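Side-chain contacts in water-soluble chlorophyll protein (Brassicaceae, PDB 5HPZ), which binds chlorophyll in a soluble four-chain assembly and probably tunes the pigment's spectrum by deforming its ring, using a beta-trefoil fold of the Kunitz inhibitor family: residues F60-V65 and D70-S75; A106-I111 and D163-F168; G145-P150 and Q156-N161. One frame throughout, in Å; residues are numbered along the deposited sequence.

Overall arrangement
Along the beta-trefoil chain contact 1 comes first and closes before contact 2 opens; the hairpin of contact 3 then falls in the sequence between the two segments of contact 2. Contact 1, at the end of strand 58-62, lies about 23 Å from contact 2 and about 24 Å from contact 3, centre to centre, and across the chain's centre from the latter. Contacts 2 and 3 have centres only about 4 Å apart and touch: Glu108 meets Thr160, and Pro109 meets Ala159. The loops of contact 2 thus bracket strands 142-148 and 155-160, whose turn end approaches bound chlorophyll, while contact 1 joins the end of strand 58-62 to the loop before strand 78-82, away from that region.

Contact 1. Residues F60-V65 and D70-S75; sequences FGYEPV and DYIYTS
Tyr62 and Ile72 bring the two segments together chiefly by apolar packing. The CD1 methyl of Ile72 lies over one face of the Tyr62 ring, 4.0 Å from the ring centroid and 25° off the normal, a CH-pi contact displaced toward the rim on the hydroxyl side, so that Tyr62 CZ is 3.7 Å from Ile72 CD1. The two side chains run past each other in opposite directions. In Ile72 the CG1 branch stands anti to the carbonyl carbon (chi1 -60°), which carries CD1 across to the ring and sets CG1 4.1 Å from Phe60 CB. Phe60 offers only this root of its side chain; the ring turns inward to meet Phe171 edge-to-face and to pack on Ile78 and Ile80. Isoleucine suits its place through the flexible CG1-CD1 arm, which sets its methylene on Phe60 CB and its methyl on the Tyr62 face, while the aromatic ring of Tyr62 provides the broad, flat surface that the methyl needs.

In the beta-trefoil, strand 58-62 pairs antiparallel with strand 78-82, and the long connection between them folds back so that residues 70-75 lie beside the strand's end. Ile72 is also tied to Val4 by a backbone hydrogen bond, which brings the N-terminal part of the chain to the same place, and the Tyr62 ring packs on Ile78 as well.

The polar part is less secure, because the modelled position of Tyr62 OH is doubtful: it comes implausibly close to Tyr71 O. As built, Tyr73 N donates to Tyr62 OH at 3.0 Å, with a bent N-H...O angle of 132°, and this bond carries the same uncertainty as the oxygen that accepts it.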
ATOM      1  N   PHE A  60      13.755 -11.277 -25.254  1.00 36.29           N
ATOM      2  CA  PHE A  60      14.589 -10.329 -25.988  1.00 38.52           C
ATOM      3  C   PHE A  60      14.203 -10.325 -27.487  1.00 44.42           C
ATOM      4  O   PHE A  60      13.966 -11.392 -28.102  1.00 45.80           O
ATOM      5  CB  PHE A  60      16.031 -10.791 -25.870  1.00 36.59           C
ATOM      6  CG  PHE A  60      16.434 -11.158 -24.465  1.00 35.05           C
ATOM      7  CD1 PHE A  60      16.640 -10.174 -23.518  1.00 34.67           C
ATOM      8  CD2 PHE A  60      16.545 -12.465 -24.081  1.00 37.94           C
ATOM      9  CE1 PHE A  60      17.004 -10.507 -22.219  1.00 34.59           C
ATOM     10  CE2 PHE A  60      16.936 -12.796 -22.795  1.00 40.22           C
ATOM     11  CZ  PHE A  60      17.161 -11.805 -21.859  1.00 35.15           C
ATOM     12  N   GLY A  61      14.148  -9.144 -28.066  1.00 43.23           N
ATOM     13  CA  GLY A  61      13.885  -9.002 -29.511  1.00 39.84           C
ATOM     14  C   GLY A  61      14.820  -7.954 -30.091  1.00 38.27           C
ATOM     15  O   GLY A  61      15.095  -6.939 -29.460  1.00 38.64           O
ATOM     16  N   TYR A  62      15.285  -8.188 -31.314  1.00 35.11           N
ATOM     17  CA  TYR A  62      16.203  -7.269 -31.960  1.00 36.77           C
ATOM     18  C   TYR A  62      15.510  -6.010 -32.334  1.00 36.67           C
ATOM     19  O   TYR A  62      14.355  -6.017 -32.707  1.00 40.34           O
ATOM     20  CB  TYR A  62      16.819  -7.868 -33.220  1.00 38.30           C
ATOM     21  CG  TYR A  62      17.805  -8.984 -32.945  1.00 40.96           C
ATOM     22  CD1 TYR A  62      19.062  -8.720 -32.375  1.00 43.12           C
ATOM     23  CD2 TYR A  62      17.486 -10.319 -33.271  1.00 40.39           C
ATOM     24  CE1 TYR A  62      19.963  -9.755 -32.135  1.00 42.71           C
ATOM     25  CE2 TYR A  62      18.370 -11.357 -33.022  1.00 41.67           C
ATOM     26  CZ  TYR A  62      19.617 -11.081 -32.459  1.00 43.34           C
ATOM     27  OH  TYR A  62      20.498 -12.157 -32.228  1.00 39.61           O
ATOM     28  N   GLU A  63      16.250  -4.923 -32.244  1.00 38.57           N
ATOM     29  CA  GLU A  63      15.781  -3.642 -32.660  1.00 40.84           C
ATOM     30  C   GLU A  63      17.059  -2.852 -32.831  1.00 40.04           C
ATOM     31  O   GLU A  63      17.867  -2.786 -31.877  1.00 37.76           O
ATOM     32  CB  GLU A  63      14.881  -2.998 -31.596  1.00 47.66           C
ATOM     33  CG  GLU A  63      14.639  -1.500 -31.815  1.00 46.30           C
ATOM     34  CD  GLU A  63      13.893  -1.210 -33.092  1.00 49.00           C
ATOM     35  OE1 GLU A  63      12.974  -2.014 -33.452  1.00 43.16           O
ATOM     36  OE2 GLU A  63      14.237  -0.180 -33.717  1.00 49.38           O
ATOM     37  N   PRO A  64      17.297  -2.326 -34.036  1.00 44.08           N
ATOM     38  CA  PRO A  64      16.441  -2.592 -35.212  1.00 46.19           C
ATOM     39  C   PRO A  64      16.570  -4.042 -35.668  1.00 48.81           C
ATOM     40  O   PRO A  64      17.335  -4.831 -35.057  1.00 42.52           O
ATOM     41  CB  PRO A  64      16.964  -1.622 -36.293  1.00 48.11           C
ATOM     42  CG  PRO A  64      18.216  -1.005 -35.740  1.00 51.95           C
ATOM     43  CD  PRO A  64      18.229  -1.202 -34.236  1.00 46.43           C
ATOM     44  N   VAL A  65      15.733  -4.420 -36.628  1.00 49.96           N
ATOM     45  CA  VAL A  65      16.124  -5.334 -37.729  1.00 63.50           C
ATOM     46  C   VAL A  65      16.628  -6.751 -37.379  1.00 55.89           C
ATOM     47  O   VAL A  65      16.002  -7.473 -36.616  1.00 61.95           O
ATOM     48  CB  VAL A  65      17.101  -4.560 -38.720  1.00 73.26           C
ATOM     49  CG1 VAL A  65      18.560  -4.461 -38.216  1.00 74.57           C
ATOM     50  CG2 VAL A  65      17.032  -5.086 -40.165  1.00 71.08           C
ATOM     51  N   ASP A  70      16.874 -16.790 -35.262  1.00 54.17           N
ATOM     52  CA  ASP A  70      16.045 -16.952 -34.053  1.00 64.83           C
ATOM     53  C   ASP A  70      16.913 -16.939 -32.777  1.00 58.84           C
ATOM     54  O   ASP A  70      16.436 -17.356 -31.729  1.00 60.67           O
ATOM     55  CB  ASP A  70      15.181 -18.241 -34.116  1.00 60.15           C
ATOM     56  N   TYR A  71      18.161 -16.461 -32.869  1.00 57.87           N
ATOM     57  CA  TYR A  71      19.135 -16.554 -31.761  1.00 57.06           C
ATOM     58  C   TYR A  71      19.634 -15.178 -31.363  1.00 48.82           C
ATOM     59  O   TYR A  71      19.795 -14.307 -32.220  1.00 44.91           O
ATOM     60  CB  TYR A  71      20.325 -17.477 -32.108  1.00 59.04           C
ATOM     61  CG  TYR A  71      19.958 -18.963 -32.132  1.00 68.73           C
ATOM     62  CD1 TYR A  71      19.098 -19.505 -31.162  1.00 73.36           C
ATOM     63  CD2 TYR A  71      20.451 -19.822 -33.120  1.00 69.11           C
ATOM     64  CE1 TYR A  71      18.737 -20.835 -31.177  1.00 75.29           C
ATOM     65  CE2 TYR A  71      20.116 -21.171 -33.121  1.00 68.66           C
ATOM     66  CZ  TYR A  71      19.257 -21.663 -32.148  1.00 75.14           C
ATOM     67  OH  TYR A  71      18.889 -22.979 -32.110  1.00 69.79           O
ATOM     68  N   ILE A  72      19.844 -14.997 -30.053  1.00 46.21           N
ATOM     69  CA  ILE A  72      20.361 -13.726 -29.532  1.00 44.56           C
ATOM     70  C   ILE A  72      21.877 -13.728 -29.430  1.00 40.88           C
ATOM     71  O   ILE A  72      22.488 -14.672 -28.872  1.00 45.36           O
ATOM     72  CB  ILE A  72      19.703 -13.317 -28.194  1.00 45.16           C
ATOM     73  CG1 ILE A  72      18.190 -13.163 -28.387  1.00 42.40           C
ATOM     74  CG2 ILE A  72      20.275 -11.997 -27.688  1.00 43.34           C
ATOM     75  CD1 ILE A  72      17.810 -12.106 -29.379  1.00 42.68           C
ATOM     76  N   TYR A  73      22.447 -12.668 -30.009  1.00 40.31           N
ATOM     77  CA  TYR A  73      23.878 -12.377 -30.054  1.00 41.39           C
ATOM     78  C   TYR A  73      24.260 -11.236 -29.142  1.00 41.50           C
ATOM     79  O   TYR A  73      23.488 -10.321 -28.894  1.00 37.12           O
ATOM     80  CB  TYR A  73      24.346 -12.105 -31.524  1.00 47.20           C
ATOM     81  CG  TYR A  73      24.346 -13.409 -32.312  1.00 44.31           C
ATOM     82  CD1 TYR A  73      23.135 -13.970 -32.779  1.00 52.73           C
ATOM     83  CD2 TYR A  73      25.513 -14.127 -32.509  1.00 43.64           C
ATOM     84  CE1 TYR A  73      23.103 -15.204 -33.445  1.00 53.79           C
ATOM     85  CE2 TYR A  73      25.495 -15.364 -33.163  1.00 51.20           C
ATOM     86  CZ  TYR A  73      24.289 -15.895 -33.632  1.00 53.27           C
ATOM     87  OH  TYR A  73      24.250 -17.103 -34.272  1.00 53.56           O
ATOM     88  N   THR A  74      25.472 -11.324 -28.616  1.00 43.81           N
ATOM     89  CA  THR A  74      26.068 -10.229 -27.872  1.00 40.34           C
ATOM     90  C   THR A  74      26.247  -8.998 -28.726  1.00 42.00           C
ATOM     91  O   THR A  74      26.161  -9.063 -29.937  1.00 43.05           O
ATOM     92  CB  THR A  74      27.447 -10.609 -27.303  1.00 45.41           C
ATOM     93  OG1 THR A  74      28.266 -11.169 -28.335  1.00 46.07           O
ATOM     94  CG2 THR A  74      27.284 -11.648 -26.198  1.00 48.02           C
ATOM     95  N   SER A  75      26.452  -7.871 -28.058  1.00 38.33           N
ATOM     96  CA  SER A  75      26.921  -6.653 -28.673  1.00 42.08           C
ATOM     97  C   SER A  75      25.956  -6.193 -29.762  1.00 44.27           C
ATOM     98  O   SER A  75      26.334  -5.491 -30.709  1.00 47.00           O
ATOM     99  CB  SER A  75      28.348  -6.838 -29.252  1.00 46.32           C
ATOM    100  OG  SER A  75      29.308  -7.363 -28.315  1.00 43.46           O
TER

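Contact 2. Residues A106-I111 and D163-F168; sequences AKEPAI and DAKTLF
Lys165 NZ is held by both carboxylate oxygens of Glu108. The firmer bond runs from Lys165 NZ to Glu108 OE1, 2.8 Å long, arriving on the syn side of the oxygen and 16° out of the carboxylate plane. The second, from Lys165 NZ to Glu108 OE2 at 2.9 Å, is weak. Placed between the two oxygens, the ammonium group lies only 3.2 Å from Glu108 CD and forms a forked salt bridge.

Both residues must be long to make it, because their CA atoms are 10.8 Å apart. Glu108 has CG anti to the carbonyl carbon (chi1 -68°) and is extended beyond, delivering the carboxylate well away from its backbone. Lys165 starts in the same way and stays stretched until its last bond, where chi4 of 148° bends NZ onto the oxygens. The chains meet at about a right angle, so the contact is made by their charged ends, with little aliphatic overlap; just 76 Å² is buried in all.

The bridge links two loops of the beta-trefoil, one leading into strand 111-113 and the other joining strand 155-160 to strand 169-173. Between them lies the hairpin 142-148/155-160: Pro109 is bonded through its backbone to Ala159, and Lys165 to Thr146. Glu108 OE2 has a stronger partner in Thr160 OG1, which steadies the carboxylate, and Asp162 OD2 makes a weak, long ion pair with Lys165 NZ.

Because both residues remain partly exposed at the surface, solvent probably screens the attraction in part. Even so, two carboxylates near one ammonium group probably favour its charged form, and the glutamate, met at both oxygens by the lysine and at OE2 by the threonine as well, is likely to be stabilised as the ionised carboxylate.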
ATOM      1  N   ALA A 106      17.670  10.492 -12.023  1.00 40.37           N
ATOM      2  CA  ALA A 106      18.855  10.702 -11.181  1.00 39.22           C
ATOM      3  C   ALA A 106      20.129  10.704 -12.023  1.00 40.09           C
ATOM      4  O   ALA A 106      20.130  10.202 -13.165  1.00 36.24           O
ATOM      5  CB  ALA A 106      18.928   9.593 -10.137  1.00 37.96           C
ATOM      6  N   LYS A 107      21.232  11.188 -11.446  1.00 41.84           N
ATOM      7  CA  LYS A 107      22.509  11.205 -12.149  1.00 43.72           C
ATOM      8  C   LYS A 107      22.861   9.814 -12.628  1.00 42.64           C
ATOM      9  O   LYS A 107      23.389   9.662 -13.712  1.00 42.76           O
ATOM     10  CB  LYS A 107      23.651  11.753 -11.271  1.00 52.41           C
ATOM     11  CG  LYS A 107      23.822  13.263 -11.306  1.00 50.22           C
ATOM     12  N   GLU A 108      22.572   8.791 -11.824  1.00 38.43           N
ATOM     13  CA  GLU A 108      22.626   7.384 -12.285  1.00 37.45           C
ATOM     14  C   GLU A 108      21.176   6.962 -12.499  1.00 36.41           C
ATOM     15  O   GLU A 108      20.482   6.675 -11.553  1.00 30.21           O
ATOM     16  CB  GLU A 108      23.286   6.499 -11.205  1.00 37.92           C
ATOM     17  CG  GLU A 108      24.780   6.776 -10.984  1.00 41.56           C
ATOM     18  CD  GLU A 108      25.446   5.747 -10.072  1.00 45.41           C
ATOM     19  OE1 GLU A 108      24.871   5.408  -9.015  1.00 48.56           O
ATOM     20  OE2 GLU A 108      26.551   5.288 -10.385  1.00 40.99           O
ATOM     21  N   PRO A 109      20.690   6.978 -13.728  1.00 33.51           N
ATOM     22  CA  PRO A 109      19.243   6.953 -13.775  1.00 31.29           C
ATOM     23  C   PRO A 109      18.678   5.560 -13.581  1.00 28.93           C
ATOM     24  O   PRO A 109      19.284   4.533 -13.989  1.00 27.74           O
ATOM     25  CB  PRO A 109      18.949   7.468 -15.182  1.00 34.46           C
ATOM     26  CG  PRO A 109      20.134   7.027 -15.978  1.00 35.78           C
ATOM     27  CD  PRO A 109      21.295   7.203 -15.054  1.00 33.20           C
ATOM     28  N   ALA A 110      17.499   5.516 -13.018  1.00 26.92           N
ATOM     29  CA  ALA A 110      16.877   4.240 -12.768  1.00 27.85           C
ATOM     30  C   ALA A 110      16.558   3.549 -14.114  1.00 31.00           C
ATOM     31  O   ALA A 110      16.311   4.197 -15.101  1.00 27.57           O
ATOM     32  CB  ALA A 110      15.634   4.447 -11.977  1.00 28.50           C
ATOM     33  N   ILE A 111      16.557   2.226 -14.128  1.00 29.83           N
ATOM     34  CA  ILE A 111      15.986   1.490 -15.238  1.00 28.87           C
ATOM     35  C   ILE A 111      14.487   1.316 -14.919  1.00 29.97           C
ATOM     36  O   ILE A 111      14.117   0.819 -13.846  1.00 27.25           O
ATOM     37  CB  ILE A 111      16.614   0.089 -15.395  1.00 30.13           C
ATOM     38  CG1 ILE A 111      18.149   0.155 -15.438  1.00 30.49           C
ATOM     39  CG2 ILE A 111      16.115  -0.583 -16.693  1.00 29.76           C
ATOM     40  CD1 ILE A 111      18.706   1.013 -16.544  1.00 31.12           C
ATOM     41  N   ASP A 163      32.203   0.971 -12.621  1.00 34.39           N
ATOM     42  CA  ASP A 163      32.492  -0.439 -12.860  1.00 36.68           C
ATOM     43  C   ASP A 163      32.216  -1.307 -11.605  1.00 39.36           C
ATOM     44  O   ASP A 163      31.899  -2.489 -11.728  1.00 39.91           O
ATOM     45  CB  ASP A 163      33.979  -0.654 -13.292  1.00 37.11           C
ATOM     46  CG  ASP A 163      34.293  -0.174 -14.728  1.00 42.81           C
ATOM     47  OD1 ASP A 163      33.378   0.128 -15.522  1.00 46.58           O
ATOM     48  OD2 ASP A 163      35.493  -0.123 -15.103  1.00 46.19           O
ATOM     49  N   ALA A 164      32.371  -0.751 -10.406  1.00 35.21           N
ATOM     50  CA  ALA A 164      32.150  -1.545  -9.198  1.00 35.13           C
ATOM     51  C   ALA A 164      30.619  -1.851  -8.988  1.00 33.95           C
ATOM     52  O   ALA A 164      30.239  -2.684  -8.159  1.00 31.69           O
ATOM     53  CB  ALA A 164      32.709  -0.816  -8.001  1.00 36.58           C
ATOM     54  N   LYS A 165      29.748  -1.178  -9.743  1.00 32.00           N
ATOM     55  CA  LYS A 165      28.336  -1.377  -9.574  1.00 31.56           C
ATOM     56  C   LYS A 165      27.690  -2.307 -10.586  1.00 33.12           C
ATOM     57  O   LYS A 165      26.484  -2.572 -10.491  1.00 30.32           O
ATOM     58  CB  LYS A 165      27.612  -0.067  -9.571  1.00 31.57           C
ATOM     59  CG  LYS A 165      27.885   0.747  -8.332  1.00 32.14           C
ATOM     60  CD  LYS A 165      26.992   1.945  -8.405  1.00 34.61           C
ATOM     61  CE  LYS A 165      27.377   2.897  -7.308  1.00 34.94           C
ATOM     62  NZ  LYS A 165      27.134   4.270  -7.760  1.00 38.83           N
ATOM     63  N   THR A 166      28.469  -2.829 -11.523  1.00 34.77           N
ATOM     64  CA  THR A 166      27.913  -3.692 -12.577  1.00 32.88           C
ATOM     65  C   THR A 166      27.138  -4.880 -12.010  1.00 30.48           C
ATOM     66  O   THR A 166      27.538  -5.481 -11.019  1.00 27.61           O
ATOM     67  CB  THR A 166      29.036  -4.164 -13.468  1.00 32.14           C
ATOM     68  OG1 THR A 166      29.566  -2.994 -14.100  1.00 32.26           O
ATOM     69  CG2 THR A 166      28.535  -5.146 -14.555  1.00 32.35           C
ATOM     70  N   LEU A 167      25.997  -5.155 -12.624  1.00 31.50           N
ATOM     71  CA  LEU A 167      25.172  -6.307 -12.280  1.00 28.41           C
ATOM     72  C   LEU A 167      25.498  -7.446 -13.209  1.00 30.98           C
ATOM     73  O   LEU A 167      25.258  -7.339 -14.411  1.00 30.72           O
ATOM     74  CB  LEU A 167      23.688  -5.947 -12.395  1.00 26.93           C
ATOM     75  CG  LEU A 167      22.769  -7.150 -12.068  1.00 29.06           C
ATOM     76  CD1 LEU A 167      22.922  -7.600 -10.614  1.00 29.80           C
ATOM     77  CD2 LEU A 167      21.344  -6.678 -12.358  1.00 33.35           C
ATOM     78  N   PHE A 168      26.019  -8.537 -12.650  1.00 27.60           N
ATOM     79  CA  PHE A 168      26.322  -9.724 -13.416  1.00 31.43           C
ATOM     80  C   PHE A 168      25.161 -10.710 -13.342  1.00 25.62           C
ATOM     81  O   PHE A 168      24.666 -11.012 -12.241  1.00 31.01           O
ATOM     82  CB  PHE A 168      27.663 -10.323 -12.944  1.00 32.53           C
ATOM     83  CG  PHE A 168      28.817  -9.377 -13.135  1.00 35.80           C
ATOM     84  CD1 PHE A 168      29.292  -9.098 -14.405  1.00 36.06           C
ATOM     85  CD2 PHE A 168      29.401  -8.727 -12.047  1.00 38.41           C
ATOM     86  CE1 PHE A 168      30.340  -8.211 -14.591  1.00 41.87           C
ATOM     87  CE2 PHE A 168      30.436  -7.823 -12.239  1.00 38.70           C
ATOM     88  CZ  PHE A 168      30.915  -7.577 -13.503  1.00 38.37           C
TER

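Contact 3. Residues G145-P150 and Q156-N161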
ATOM      1  N   GLY A 145      23.783  -1.386 -13.538  1.00 26.89           N
ATOM      2  CA  GLY A 145      24.223  -1.832 -12.201  1.00 28.78           C
ATOM      3  C   GLY A 145      23.102  -1.782 -11.185  1.00 28.97           C
ATOM      4  O   GLY A 145      21.938  -1.621 -11.552  1.00 28.98           O
ATOM      5  N   THR A 146      23.452  -1.861  -9.903  1.00 25.72           N
ATOM      6  CA  THR A 146      22.463  -1.640  -8.846  1.00 28.86           C
ATOM      7  C   THR A 146      22.964  -0.709  -7.756  1.00 31.15           C
ATOM      8  O   THR A 146      24.197  -0.487  -7.619  1.00 27.87           O
ATOM      9  CB  THR A 146      22.022  -2.992  -8.217  1.00 30.42           C
ATOM     10  OG1 THR A 146      23.116  -3.577  -7.524  1.00 28.80           O
ATOM     11  CG2 THR A 146      21.557  -3.994  -9.294  1.00 31.57           C
ATOM     12  N   ILE A 147      21.989  -0.131  -7.054  1.00 28.81           N
ATOM     13  CA  ILE A 147      22.158   0.430  -5.749  1.00 30.20           C
ATOM     14  C   ILE A 147      21.119  -0.200  -4.836  1.00 32.54           C
ATOM     15  O   ILE A 147      20.131  -0.743  -5.345  1.00 29.51           O
ATOM     16  CB  ILE A 147      21.874   1.939  -5.707  1.00 30.39           C
ATOM     17  CG1 ILE A 147      20.532   2.245  -6.354  1.00 33.13           C
ATOM     18  CG2 ILE A 147      23.062   2.698  -6.308  1.00 35.18           C
ATOM     19  CD1 ILE A 147      20.164   3.694  -6.316  1.00 39.03           C
ATOM     20  N   PRO A 148      21.296  -0.087  -3.492  1.00 33.09           N
ATOM     21  CA  PRO A 148      20.250  -0.545  -2.579  1.00 30.77           C
ATOM     22  C   PRO A 148      18.978   0.245  -2.814  1.00 31.79           C
ATOM     23  O   PRO A 148      19.022   1.469  -2.777  1.00 25.49           O
ATOM     24  CB  PRO A 148      20.843  -0.253  -1.176  1.00 34.90           C
ATOM     25  CG  PRO A 148      22.329  -0.275  -1.387  1.00 36.76           C
ATOM     26  CD  PRO A 148      22.482   0.398  -2.742  1.00 37.02           C
ATOM     27  N   GLY A 149      17.842  -0.463  -3.002  1.00 27.59           N
ATOM     28  CA  GLY A 149      16.598   0.158  -3.334  1.00 29.09           C
ATOM     29  C   GLY A 149      15.690   0.272  -2.136  1.00 30.71           C
ATOM     30  O   GLY A 149      16.102  -0.075  -1.011  1.00 28.03           O
ATOM     31  N   PRO A 150      14.434   0.717  -2.374  1.00 28.61           N
ATOM     32  CA  PRO A 150      13.475   1.021  -1.329  1.00 28.74           C
ATOM     33  C   PRO A 150      12.786  -0.177  -0.644  1.00 25.99           C
ATOM     34  O   PRO A 150      12.117   0.028   0.355  1.00 27.58           O
ATOM     35  CB  PRO A 150      12.431   1.901  -2.064  1.00 30.05           C
ATOM     36  CG  PRO A 150      12.556   1.531  -3.466  1.00 30.67           C
ATOM     37  CD  PRO A 150      13.949   1.098  -3.708  1.00 30.21           C
ATOM     38  N   GLN A 156      18.290  -2.259  -6.666  1.00 26.40           N
ATOM     39  CA  GLN A 156      17.472  -1.646  -7.690  1.00 27.76           C
ATOM     40  C   GLN A 156      18.341  -1.368  -8.900  1.00 29.44           C
ATOM     41  O   GLN A 156      19.483  -0.883  -8.735  1.00 25.47           O
ATOM     42  CB  GLN A 156      16.931  -0.357  -7.154  1.00 27.17           C
ATOM     43  CG  GLN A 156      16.252   0.429  -8.207  1.00 31.86           C
ATOM     44  CD  GLN A 156      15.905   1.806  -7.764  1.00 33.63           C
ATOM     45  OE1 GLN A 156      15.834   2.105  -6.584  1.00 33.43           O
ATOM     46  NE2 GLN A 156      15.679   2.667  -8.733  1.00 43.38           N
ATOM     47  N   LEU A 157      17.807  -1.602 -10.106  1.00 26.09           N
ATOM     48  CA  LEU A 157      18.581  -1.410 -11.306  1.00 25.15           C
ATOM     49  C   LEU A 157      18.668   0.007 -11.649  1.00 23.50           C
ATOM     50  O   LEU A 157      17.657   0.694 -11.699  1.00 29.19           O
ATOM     51  CB  LEU A 157      18.018  -2.152 -12.514  1.00 25.82           C
ATOM     52  CG  LEU A 157      18.500  -3.578 -12.688  1.00 25.99           C
ATOM     53  CD1 LEU A 157      18.093  -4.471 -11.498  1.00 29.72           C
ATOM     54  CD2 LEU A 157      17.978  -4.131 -13.981  1.00 25.91           C
ATOM     55  N   ILE A 158      19.902   0.432 -11.953  1.00 26.37           N
ATOM     56  CA  ILE A 158      20.206   1.726 -12.553  1.00 26.20           C
ATOM     57  C   ILE A 158      21.198   1.596 -13.706  1.00 28.01           C
ATOM     58  O   ILE A 158      21.784   0.549 -13.927  1.00 32.31           O
ATOM     59  CB  ILE A 158      20.836   2.650 -11.528  1.00 31.69           C
ATOM     60  CG1 ILE A 158      22.148   2.026 -11.048  1.00 33.42           C
ATOM     61  CG2 ILE A 158      19.831   2.946 -10.415  1.00 32.14           C
ATOM     62  CD1 ILE A 158      22.669   2.620  -9.773  1.00 39.25           C
ATOM     63  N   ALA A 159      21.355   2.648 -14.495  1.00 29.95           N
ATOM     64  CA  ALA A 159      22.445   2.742 -15.450  1.00 31.75           C
ATOM     65  C   ALA A 159      23.594   3.575 -14.870  1.00 34.22           C
ATOM     66  O   ALA A 159      23.402   4.666 -14.361  1.00 32.63           O
ATOM     67  CB  ALA A 159      21.996   3.329 -16.799  1.00 30.42           C
ATOM     68  N   THR A 160      24.805   3.047 -14.992  1.00 32.99           N
ATOM     69  CA  THR A 160      25.944   3.638 -14.325  1.00 35.89           C
ATOM     70  C   THR A 160      27.194   3.350 -15.137  1.00 36.51           C
ATOM     71  O   THR A 160      27.275   2.337 -15.836  1.00 41.62           O
ATOM     72  CB  THR A 160      26.113   3.015 -12.928  1.00 38.16           C
ATOM     73  OG1 THR A 160      27.162   3.666 -12.230  1.00 39.87           O
ATOM     74  CG2 THR A 160      26.457   1.549 -12.998  1.00 36.97           C
ATOM     75  N   ASN A 161      28.176   4.236 -15.056  1.00 37.12           N
ATOM     76  CA  ASN A 161      29.495   3.912 -15.567  1.00 37.41           C
ATOM     77  C   ASN A 161      30.497   3.627 -14.454  1.00 36.03           C
ATOM     78  O   ASN A 161      31.684   3.582 -14.722  1.00 38.81           O
ATOM     79  CB  ASN A 161      29.981   5.035 -16.483  1.00 39.07           C
ATOM     80  CG  ASN A 161      29.144   5.143 -17.734  1.00 40.56           C
ATOM     81  OD1 ASN A 161      29.070   4.203 -18.527  1.00 43.03           O
ATOM     82  ND2 ASN A 161      28.508   6.268 -17.917  1.00 42.10           N
TER
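The carboxamide of Gln156 points its OE1 at the Pro150 ring, 3.6 Å from Pro150 CD, with Gly149 CA also beside that oxygen. Gln156 gets there because its CG stands anti to the backbone N (chi1 171°) and the chain continues extended. The Pro150 side chain, about 8 Å from a bound 13'2-hydroxyl-chlorophyll a, also packs on Ile37 of the second subunit.

Hydrogen bonds in both directions join Gly145 to Ile158, with Gly145 N to Ile158 O at 2.8 Å, and Ile147 to Gln156, with Gln156 N to Ile147 O at 2.7 Å. These are antiparallel hydrogen-bonded pairs; Thr146 and Leu157 form the non-hydrogen-bonded pair between them.

On the face shared by Ile147 and Ile158 the side chains cross at about a right angle, with Ile147 CG2 tightly against Ile158 CD1 at 3.5 Å. With an alanine in place of Ile158, the CG2 methyl of Ile147 would probably lose its close partner and a gap would open beside the Gly145 carbonyl. At Gly145 a beta carbon would press on Thr160 CG2; at Gly149 one would collide with Gln156 CB and Pro150 CD, so glycine suits both places.

This hairpin ends a four-stranded antiparallel sheet. Beyond it, Leu157 is backbone-bonded to Ile45 of strand 44-47 and Ile111 of strand 111-113.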